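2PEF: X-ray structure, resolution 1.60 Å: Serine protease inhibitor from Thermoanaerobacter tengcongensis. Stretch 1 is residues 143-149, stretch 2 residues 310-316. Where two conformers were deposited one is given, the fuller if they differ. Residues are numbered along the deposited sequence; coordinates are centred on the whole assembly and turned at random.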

# COMPACT_ATOMS: atom_id res chain seq x y z
N GLY A 143 -1.79 15.34 -4.72
CA GLY A 143 -2.97 15.84 -4.02
C GLY A 143 -3.93 14.79 -3.47
O GLY A 143 -4.92 15.14 -2.84
N MET A 144 -3.64 13.51 -3.71
CA MET A 144 -4.52 12.43 -3.26
C MET A 144 -4.52 12.27 -1.74
O MET A 144 -5.55 11.95 -1.15
CB MET A 144 -4.15 11.11 -3.93
CG MET A 144 -4.59 11.04 -5.38
SD MET A 144 -4.18 9.48 -6.18
CE MET A 144 -2.50 9.77 -6.70
N ILE A 145 -3.37 12.49 -1.11
CA ILE A 145 -3.28 12.53 0.34
C ILE A 145 -2.62 13.85 0.72
O ILE A 145 -1.45 14.07 0.42
CB ILE A 145 -2.52 11.30 0.91
CG1 ILE A 145 -3.36 10.03 0.68
CG2 ILE A 145 -2.26 11.47 2.40
CD1 ILE A 145 -2.55 8.79 0.45
N ASP A 146 -3.38 14.73 1.37
CA ASP A 146 -2.93 16.10 1.61
C ASP A 146 -2.27 16.32 2.97
O ASP A 146 -1.52 17.28 3.14
CB ASP A 146 -4.09 17.09 1.41
CG ASP A 146 -5.14 17.02 2.50
OD1 ASP A 146 -5.34 15.94 3.09
OD2 ASP A 146 -5.77 18.06 2.77
N LYS A 147 -2.56 15.44 3.92
CA LYS A 147 -2.03 15.54 5.29
C LYS A 147 -1.71 14.18 5.90
O LYS A 147 -2.45 13.22 5.71
CB LYS A 147 -3.04 16.26 6.19
CG LYS A 147 -3.01 17.78 6.09
CD LYS A 147 -3.75 18.42 7.26
N ILE A 148 -0.60 14.12 6.64
CA ILE A 148 -0.24 12.92 7.40
C ILE A 148 -0.11 13.22 8.90
O ILE A 148 -0.19 12.31 9.72
CB ILE A 148 1.04 12.21 6.82
CG1 ILE A 148 1.28 10.85 7.49
CG2 ILE A 148 2.28 13.10 6.96
CD1 ILE A 148 0.36 9.74 7.02
N LEU A 149 0.07 14.49 9.25
CA LEU A 149 0.13 14.91 10.65
C LEU A 149 -0.40 16.33 10.87
O LEU A 149 -0.45 17.13 9.93
CB LEU A 149 1.56 14.77 11.21
CG LEU A 149 2.58 15.89 11.04
CD1 LEU A 149 3.80 15.63 11.92
CD2 LEU A 149 2.99 16.06 9.59
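Stretch 2, residues 310-316: VLHKTFI

The centre of this contact is apolar, and Ile 145 occupies it. Its CA-to-CB bond points toward the other stretch, and its CD1 atom comes to rest on the backbone of stretch 2 rather than on a neighbouring side chain: Ile 145 CD1 lies 3.3 Å from Lys 313 O and 3.9 Å from Thr 314 CA. The chi1 of Ile 145 is m, while its chi2, at 148°, falls between wells. Further cover comes from Phe 315, with Ile 145 CG1 4.3 Å from Phe 315 CB, and from the aliphatic part of Lys 313, with Ile 145 CG2 4.1 Å from Lys 313 CE.

The layout follows from the two backbones. Residues 310-316 form an extended strand that continues later in the chain, so successive side chains alternate. Leu 311, Lys 313 and Phe 315 point toward stretch 1, while His 312, Thr 314 and Ile 316 point away from it. Stretch 1 has no regular helix or strand and meets this face as an irregular segment. The end-to-end directions, from CA of 144 to 148 against CA of 311 to 315, are 164° apart, so the two segments run nearly antiparallel. The pairing is accordingly reversed: Met 144 sits by Phe 315, Ile 145 lies between Phe 315 and Lys 313, and Ile 148 reaches Lys 313 and Leu 311. The CA atoms of Met 144 and Phe 315 are 6.3 Å apart, and the contact between the stretches is carried by side chains, including those that reach across to backbone atoms.

At one end of the apolar row, Met 144 CG packs 3.6 Å from Phe 315 CD2, approaching the ring obliquely. The CB of Met 144 points toward the strand but the end of its side chain leads away; its sulfur SD still stands 5.0 Å from the centroid of the Phe 315 ring, an oblique sulfur-aromatic approach. At the other end, Ile 148 starts sideways and then brings its tip nearer, with chi1 t and chi2 p. Ile 148 CD1 lies 3.9 Å from Leu 311 CD2 and 3.7 Å from Lys 313 CD.

Lys 313 carries the contact from its apolar middle to its polar edge, and no other residue of the strand has more area covered by stretch 1. Its methylene chain runs past Ile 145 and Ile 148, with a p turn at chi3, and the charged end emerges beside the loop backbone. There Lys 313 NZ donates a hydrogen bond of 2.8 Å to Lys 147 O, the sole hydrogen bond between the stretches. A main-chain carbonyl is the acceptor, so this link does not depend on the side chain of Lys 147. The rule to be read here is economical: a long side chain can pack its carbons among isoleucines and spend its terminal amine on an irregular backbone.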

# COMPACT_ATOMS: atom_id res chain seq x y z
N VAL A 310 3.38 3.12 13.28
CA VAL A 310 3.46 3.00 11.83
C VAL A 310 2.06 3.30 11.30
O VAL A 310 1.11 2.56 11.58
CB VAL A 310 3.95 1.60 11.38
CG1 VAL A 310 3.95 1.48 9.86
CG2 VAL A 310 5.35 1.32 11.92
N LEU A 311 1.94 4.40 10.56
CA LEU A 311 0.65 4.86 10.06
C LEU A 311 0.59 4.74 8.54
O LEU A 311 1.55 5.04 7.85
CB LEU A 311 0.40 6.31 10.49
CG LEU A 311 -0.99 6.94 10.27
CD1 LEU A 311 -2.04 6.31 11.17
CD2 LEU A 311 -0.92 8.45 10.49
N HIS A 312 -0.57 4.30 8.05
CA HIS A 312 -0.81 4.08 6.63
C HIS A 312 -2.06 4.84 6.23
O HIS A 312 -3.10 4.69 6.86
CB HIS A 312 -1.00 2.58 6.37
CG HIS A 312 -0.74 2.17 4.95
ND1 HIS A 312 -1.71 1.63 4.14
CD2 HIS A 312 0.39 2.22 4.21
CE1 HIS A 312 -1.18 1.36 2.96
NE2 HIS A 312 0.09 1.71 2.97
N LYS A 313 -1.95 5.67 5.19
CA LYS A 313 -3.09 6.41 4.64
C LYS A 313 -3.18 6.12 3.15
O LYS A 313 -2.18 6.18 2.44
CB LYS A 313 -2.93 7.92 4.84
CG LYS A 313 -3.14 8.42 6.25
CD LYS A 313 -3.30 9.94 6.30
CE LYS A 313 -4.57 10.42 5.59
NZ LYS A 313 -4.89 11.84 5.91
N THR A 314 -4.38 5.82 2.68
CA THR A 314 -4.58 5.51 1.27
C THR A 314 -5.80 6.21 0.70
O THR A 314 -6.68 6.64 1.44
CB THR A 314 -4.74 4.01 1.03
OG1 THR A 314 -5.82 3.52 1.84
CG2 THR A 314 -3.46 3.26 1.38
N PHE A 315 -5.83 6.31 -0.63
CA PHE A 315 -6.93 6.91 -1.36
C PHE A 315 -7.04 6.19 -2.70
O PHE A 315 -6.03 5.81 -3.29
CB PHE A 315 -6.65 8.40 -1.60
CG PHE A 315 -7.55 9.03 -2.62
CD1 PHE A 315 -8.77 9.60 -2.25
CD2 PHE A 315 -7.20 9.05 -3.97
CE1 PHE A 315 -9.61 10.18 -3.20
CE2 PHE A 315 -8.03 9.62 -4.93
CZ PHE A 315 -9.24 10.19 -4.54
N ILE A 316 -8.28 6.00 -3.16
CA ILE A 316 -8.53 5.46 -4.50
C ILE A 316 -9.76 6.11 -5.13
O ILE A 316 -10.73 6.44 -4.43
CB ILE A 316 -8.70 3.91 -4.49
CG1 ILE A 316 -8.77 3.36 -5.92
CG2 ILE A 316 -9.94 3.49 -3.66
CD1 ILE A 316 -8.41 1.91 -6.06